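Local coordinates for Rep protein (Adeno-associated virus - 5, PDB 1M55) that probably nicks viral DNA as the metal-dependent endonuclease domain of a rolling-circle replication initiator, which also recognises the viral origin, at residues T54-I59 against W164-L169; R60-Y65 against V116-Q121. All coordinates share one frame; numbering follows the deposited sequence.

Contact 1 (T54-I59 against W164-L169)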
loop_
_atom_site.group_PDB
_atom_site.type_symbol
_atom_site.label_atom_id
_atom_site.label_comp_id
_atom_site.label_asym_id
_atom_site.label_seq_id
_atom_site.Cartn_x
_atom_site.Cartn_y
_atom_site.Cartn_z
ATOM N N THR A 54 -0.814 1.355 11.659
ATOM C CA THR A 54 -1.751 2.446 11.897
ATOM C C THR A 54 -1.506 3.580 10.899
ATOM O O THR A 54 -2.451 4.105 10.298
ATOM C CB THR A 54 -1.644 2.944 13.359
ATOM O OG1 THR A 54 -2.040 1.881 14.241
ATOM C CG2 THR A 54 -2.534 4.158 13.595
ATOM N N VAL A 55 -0.242 3.936 10.694
ATOM C CA VAL A 55 0.096 4.987 9.735
ATOM C C VAL A 55 -0.234 4.502 8.323
ATOM O O VAL A 55 -0.829 5.233 7.526
ATOM C CB VAL A 55 1.604 5.345 9.772
ATOM C CG1 VAL A 55 1.902 6.461 8.778
ATOM C CG2 VAL A 55 2.012 5.772 11.157
ATOM N N ALA A 56 0.134 3.255 8.036
ATOM C CA ALA A 56 -0.089 2.654 6.724
ATOM C C ALA A 56 -1.554 2.658 6.292
ATOM O O ALA A 56 -1.866 3.024 5.154
ATOM C CB ALA A 56 0.459 1.238 6.698
ATOM N N ASP A 57 -2.455 2.270 7.190
ATOM C CA ASP A 57 -3.871 2.245 6.836
ATOM C C ASP A 57 -4.401 3.638 6.534
ATOM O O ASP A 57 -5.212 3.809 5.619
ATOM C CB ASP A 57 -4.724 1.601 7.930
ATOM C CG ASP A 57 -6.170 1.388 7.491
ATOM O OD1 ASP A 57 -6.396 0.682 6.483
ATOM O OD2 ASP A 57 -7.078 1.947 8.137
ATOM N N ARG A 58 -3.958 4.631 7.302
ATOM C CA ARG A 58 -4.417 5.993 7.069
ATOM C C ARG A 58 -3.903 6.471 5.715
ATOM O O ARG A 58 -4.643 7.096 4.949
ATOM C CB ARG A 58 -3.964 6.932 8.187
ATOM C CG ARG A 58 -4.561 8.340 8.100
ATOM C CD ARG A 58 -6.095 8.323 8.073
ATOM N NE ARG A 58 -6.665 7.575 9.191
ATOM C CZ ARG A 58 -6.815 8.052 10.422
ATOM N NH1 ARG A 58 -6.450 9.298 10.711
ATOM N NH2 ARG A 58 -7.284 7.264 11.381
ATOM N N ILE A 59 -2.647 6.157 5.406
ATOM C CA ILE A 59 -2.065 6.538 4.122
ATOM C C ILE A 59 -2.879 5.886 3.002
ATOM O O ILE A 59 -3.262 6.550 2.035
ATOM C CB ILE A 59 -0.589 6.075 4.005
ATOM C CG1 ILE A 59 0.303 6.913 4.920
ATOM C CG2 ILE A 59 -0.100 6.176 2.554
ATOM C CD1 ILE A 59 1.756 6.454 4.927
ATOM N N TRP A 164 0.259 -6.713 6.259
ATOM C CA TRP A 164 -1.193 -6.608 6.118
ATOM C C TRP A 164 -1.516 -6.373 4.646
ATOM O O TRP A 164 -0.624 -6.083 3.852
ATOM C CB TRP A 164 -1.702 -5.414 6.937
ATOM C CG TRP A 164 -3.117 -5.529 7.434
ATOM C CD1 TRP A 164 -4.243 -5.067 6.820
ATOM C CD2 TRP A 164 -3.539 -6.082 8.685
ATOM N NE1 TRP A 164 -5.342 -5.288 7.618
ATOM C CE2 TRP A 164 -4.939 -5.911 8.768
ATOM C CE3 TRP A 164 -2.871 -6.701 9.749
ATOM C CZ2 TRP A 164 -5.683 -6.335 9.874
ATOM C CZ3 TRP A 164 -3.612 -7.125 10.850
ATOM C CH2 TRP A 164 -5.005 -6.938 10.902
ATOM N N ALA A 165 -2.787 -6.497 4.282
ATOM C CA ALA A 165 -3.205 -6.253 2.908
ATOM C C ALA A 165 -4.692 -5.931 2.885
ATOM O O ALA A 165 -5.434 -6.341 3.780
ATOM C CB ALA A 165 -2.896 -7.458 2.013
ATOM N N TRP A 166 -5.104 -5.176 1.872
ATOM C CA TRP A 166 -6.496 -4.764 1.703
ATOM C C TRP A 166 -6.828 -4.825 0.218
ATOM O O TRP A 166 -5.964 -4.596 -0.631
ATOM C CB TRP A 166 -6.695 -3.306 2.140
ATOM C CG TRP A 166 -6.251 -2.937 3.526
ATOM C CD1 TRP A 166 -7.048 -2.791 4.629
ATOM C CD2 TRP A 166 -4.934 -2.531 3.928
ATOM N NE1 TRP A 166 -6.313 -2.301 5.683
ATOM C CE2 TRP A 166 -5.013 -2.132 5.282
ATOM C CE3 TRP A 166 -3.697 -2.456 3.270
ATOM C CZ2 TRP A 166 -3.902 -1.662 5.993
ATOM C CZ3 TRP A 166 -2.593 -1.986 3.976
ATOM C CH2 TRP A 166 -2.705 -1.595 5.324
ATOM N N THR A 167 -8.093 -5.073 -0.102
ATOM C CA THR A 167 -8.514 -5.118 -1.495
ATOM C C THR A 167 -10.028 -5.097 -1.609
ATOM O O THR A 167 -10.737 -5.475 -0.668
ATOM C CB THR A 167 -8.005 -6.394 -2.210
ATOM O OG1 THR A 167 -8.326 -6.326 -3.604
ATOM C CG2 THR A 167 -8.642 -7.641 -1.615
ATOM N N ASN A 168 -10.513 -4.581 -2.734
ATOM C CA ASN A 168 -11.943 -4.578 -3.006
ATOM C C ASN A 168 -12.194 -5.481 -4.219
ATOM O O ASN A 168 -13.247 -5.415 -4.853
ATOM C CB ASN A 168 -12.517 -3.162 -3.188
ATOM C CG ASN A 168 -11.875 -2.396 -4.323
ATOM O OD1 ASN A 168 -10.935 -2.865 -4.963
ATOM N ND2 ASN A 168 -12.371 -1.190 -4.567
ATOM N N LEU A 169 -11.203 -6.316 -4.538
ATOM C CA LEU A 169 -11.314 -7.280 -5.631
ATOM C C LEU A 169 -11.821 -8.568 -4.983
ATOM O O LEU A 169 -11.125 -9.175 -4.166
ATOM C CB LEU A 169 -9.949 -7.527 -6.289
ATOM C CG LEU A 169 -9.341 -6.350 -7.059
ATOM C CD1 LEU A 169 -7.876 -6.612 -7.354
ATOM C CD2 LEU A 169 -10.123 -6.112 -8.345
#

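Contact 2 (R60-Y65 against V116-Q121)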
loop_
_atom_site.group_PDB
_atom_site.type_symbol
_atom_site.label_atom_id
_atom_site.label_comp_id
_atom_site.label_asym_id
_atom_site.label_seq_id
_atom_site.Cartn_x
_atom_site.Cartn_y
_atom_site.Cartn_z
ATOM N N ARG A 60 -3.143 4.591 3.145
ATOM C CA ARG A 60 -3.906 3.849 2.150
ATOM C C ARG A 60 -5.262 4.489 1.868
ATOM O O ARG A 60 -5.610 4.735 0.708
ATOM C CB ARG A 60 -4.113 2.402 2.602
ATOM C CG ARG A 60 -5.003 1.619 1.668
ATOM C CD ARG A 60 -5.439 0.319 2.280
ATOM N NE ARG A 60 -6.342 0.477 3.422
ATOM C CZ ARG A 60 -7.669 0.422 3.341
ATOM N NH1 ARG A 60 -8.265 0.235 2.166
ATOM N NH2 ARG A 60 -8.398 0.446 4.447
ATOM N N ARG A 61 -6.031 4.757 2.922
ATOM C CA ARG A 61 -7.349 5.358 2.740
ATOM C C ARG A 61 -7.277 6.752 2.120
ATOM O O ARG A 61 -8.000 7.051 1.171
ATOM C CB ARG A 61 -8.116 5.389 4.060
ATOM C CG ARG A 61 -8.456 4.004 4.597
ATOM C CD ARG A 61 -9.162 4.110 5.940
ATOM N NE ARG A 61 -9.395 2.807 6.561
ATOM C CZ ARG A 61 -10.466 2.050 6.345
ATOM N NH1 ARG A 61 -11.417 2.453 5.514
ATOM N NH2 ARG A 61 -10.601 0.899 6.987
ATOM N N VAL A 62 -6.397 7.606 2.635
ATOM C CA VAL A 62 -6.269 8.955 2.091
ATOM C C VAL A 62 -5.858 8.900 0.612
ATOM O O VAL A 62 -6.400 9.636 -0.224
ATOM C CB VAL A 62 -5.267 9.807 2.906
ATOM C CG1 VAL A 62 -4.986 11.127 2.191
ATOM C CG2 VAL A 62 -5.837 10.076 4.302
ATOM N N PHE A 63 -4.945 7.987 0.294
ATOM C CA PHE A 63 -4.465 7.808 -1.071
ATOM C C PHE A 63 -5.629 7.412 -1.976
ATOM O O PHE A 63 -5.861 8.038 -3.010
ATOM C CB PHE A 63 -3.384 6.714 -1.102
ATOM C CG PHE A 63 -2.748 6.511 -2.455
ATOM C CD1 PHE A 63 -1.458 6.972 -2.702
ATOM C CD2 PHE A 63 -3.428 5.852 -3.478
ATOM C CE1 PHE A 63 -0.858 6.782 -3.950
ATOM C CE2 PHE A 63 -2.837 5.659 -4.725
ATOM C CZ PHE A 63 -1.549 6.125 -4.959
ATOM N N LEU A 64 -6.361 6.375 -1.580
ATOM C CA LEU A 64 -7.481 5.884 -2.377
ATOM C C LEU A 64 -8.597 6.894 -2.577
ATOM O O LEU A 64 -9.137 7.009 -3.675
ATOM C CB LEU A 64 -8.039 4.585 -1.786
ATOM C CG LEU A 64 -7.072 3.396 -1.855
ATOM C CD1 LEU A 64 -7.614 2.223 -1.053
ATOM C CD2 LEU A 64 -6.817 3.004 -3.303
ATOM N N TYR A 65 -8.939 7.635 -1.526
ATOM C CA TYR A 65 -10.005 8.627 -1.624
ATOM C C TYR A 65 -9.604 9.734 -2.593
ATOM O O TYR A 65 -10.415 10.176 -3.413
ATOM C CB TYR A 65 -10.353 9.190 -0.238
ATOM C CG TYR A 65 -10.853 8.136 0.742
ATOM C CD1 TYR A 65 -10.964 8.416 2.108
ATOM C CD2 TYR A 65 -11.160 6.842 0.311
ATOM C CE1 TYR A 65 -11.360 7.429 3.013
ATOM C CE2 TYR A 65 -11.552 5.849 1.210
ATOM C CZ TYR A 65 -11.647 6.150 2.556
ATOM O OH TYR A 65 -12.008 5.158 3.442
ATOM N N VAL A 116 0.745 14.533 3.171
ATOM C CA VAL A 116 1.545 15.381 4.052
ATOM C C VAL A 116 0.644 16.202 4.982
ATOM O O VAL A 116 0.890 16.285 6.188
ATOM C CB VAL A 116 2.480 16.306 3.230
ATOM C CG1 VAL A 116 3.165 17.340 4.128
ATOM C CG2 VAL A 116 3.531 15.465 2.511
ATOM N N LYS A 117 -0.423 16.763 4.431
ATOM C CA LYS A 117 -1.346 17.567 5.228
ATOM C C LYS A 117 -2.207 16.772 6.207
ATOM O O LYS A 117 -2.288 17.105 7.391
ATOM C CB LYS A 117 -2.248 18.395 4.309
ATOM C CG LYS A 117 -1.509 19.502 3.581
ATOM C CD LYS A 117 -2.440 20.426 2.820
ATOM C CE LYS A 117 -3.080 19.736 1.636
ATOM N NZ LYS A 117 -3.855 20.711 0.819
ATOM N N VAL A 118 -2.844 15.716 5.715
ATOM C CA VAL A 118 -3.739 14.899 6.529
ATOM C C VAL A 118 -3.089 13.944 7.523
ATOM O O VAL A 118 -3.486 13.883 8.691
ATOM C CB VAL A 118 -4.705 14.085 5.627
ATOM C CG1 VAL A 118 -5.586 13.168 6.460
ATOM C CG2 VAL A 118 -5.553 15.027 4.799
ATOM N N VAL A 119 -2.101 13.189 7.064
ATOM C CA VAL A 119 -1.465 12.208 7.926
ATOM C C VAL A 119 -0.278 12.745 8.718
ATOM O O VAL A 119 -0.084 12.380 9.880
ATOM C CB VAL A 119 -1.004 10.963 7.105
ATOM C CG1 VAL A 119 -0.635 9.817 8.033
ATOM C CG2 VAL A 119 -2.088 10.529 6.126
ATOM N N PHE A 120 0.472 13.662 8.117
ATOM C CA PHE A 120 1.676 14.170 8.757
ATOM C C PHE A 120 1.712 15.601 9.269
ATOM O O PHE A 120 2.787 16.165 9.461
ATOM C CB PHE A 120 2.876 13.847 7.864
ATOM C CG PHE A 120 2.954 12.392 7.501
ATOM C CD1 PHE A 120 2.733 11.972 6.193
ATOM C CD2 PHE A 120 3.158 11.434 8.490
ATOM C CE1 PHE A 120 2.707 10.610 5.882
ATOM C CE2 PHE A 120 3.135 10.079 8.191
ATOM C CZ PHE A 120 2.906 9.664 6.885
ATOM N N GLN A 121 0.537 16.175 9.516
ATOM C CA GLN A 121 0.430 17.526 10.068
ATOM C C GLN A 121 1.229 18.588 9.316
ATOM O O GLN A 121 1.735 19.536 9.922
ATOM C CB GLN A 121 0.878 17.504 11.537
ATOM C CG GLN A 121 0.224 16.418 12.363
ATOM C CD GLN A 121 0.837 16.262 13.747
ATOM O OE1 GLN A 121 1.561 17.133 14.231
ATOM N NE2 GLN A 121 0.559 15.132 14.383
#

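Contact 1 (T54-I59 against W164-L169)
Helix-on-sheet packing in the HUH-type nuclease fold, in which helices lie against a central antiparallel sheet, is exemplified where Ala56 and Asp57 of helix 50-71 meet Trp166 on strand 162-167. The strand pairs antiparallel with strand 77-83, and the CB of Trp166 points toward the helix. Its CG stands anti to the carbonyl carbon (chi1 -54°), which carries the ring across to Ala56 and Asp57. The benzo end of the indole approaches the Ala56 methyl, with Trp166 CH2 4.5 Å from Ala56 CB, an apolar touch at the limit of packing. Asp57 reaches the same ring with its side chain: CG lies anti to the backbone N (chi1 -172°), and CB rests 3.9 Å from Trp166 CZ2. The carboxylate and ring planes are 25° apart. Asp57 OD1 comes to 3.1 Å of Trp166 NE1, yet the angle at the N-H is poor and the pair is no hydrogen bond. The carboxylate is instead gripped by two arginines one turn on, OD1 in a salt bridge with Arg60 and OD2 with Arg61. Arg60 also makes a cation-pi contact with Trp166. Over one face of that indole lies Trp164 CD1, 3.3 Å from the plane and nearer the ring's margin than its middle.

Contact 2 (R60-Y65 against V116-Q121)
Apolar contact between branched side chains accounts for the whole of this junction, in which Val62 meets Val118 and Val119. The closer pair is Val62 CG2 and Val118 CG1, 3.8 Å apart; the same Val62 methyl lies 4.2 Å from Val119 CG2, so one branch serves both neighbours. Val62 carries CG1 anti to its amide nitrogen (chi1 171°), which leaves CG2 anti to the carbonyl carbon, and it is this second branch that bridges to the other segment. Val118 answers with its CG1 and Val119 with its CG2, two different branches from consecutive residues. All three CB atoms are directed at the opposite segment, but the valines run alongside each other with opposite headings. The nearest backbones, at Val62 and Val118, still stand 7.8 Å apart between CA atoms. In the fold this joins helix 50-71 to segment 116-121, which lies on helix 101-118. Val62 also touches Gln114 and Leu115, further back along that helix, while Val119 packs on Trp29 of helix 24-32. No polar bond crosses between the two segments; Arg60 and Arg61 instead pair with Asp57, one turn back on their own helix, and Phe120 N makes a weak bond to Val116 O (3.3 Å).

Overall arrangement
Contacts 1 and 2 share helix 50-71 but set its successive turns in different surroundings. Contact 1 is buried near the centre of the chain and joins the helix to the sheet; contact 2, its centre 12 Å away, lies farther out and is only partly buried, with Val118 exposed. Their chemistry follows: an aromatic ring beside a paired carboxylate in the first, valine methyls alone in the second. Along the chain, contact 2 is nested inside the loop that contact 1 closes. The two also touch directly. Arg60 CD packs 3.3 Å from Trp166 CD2, and the CD1 methyl of Ile59 lies 3.9 Å from Phe120 CZ.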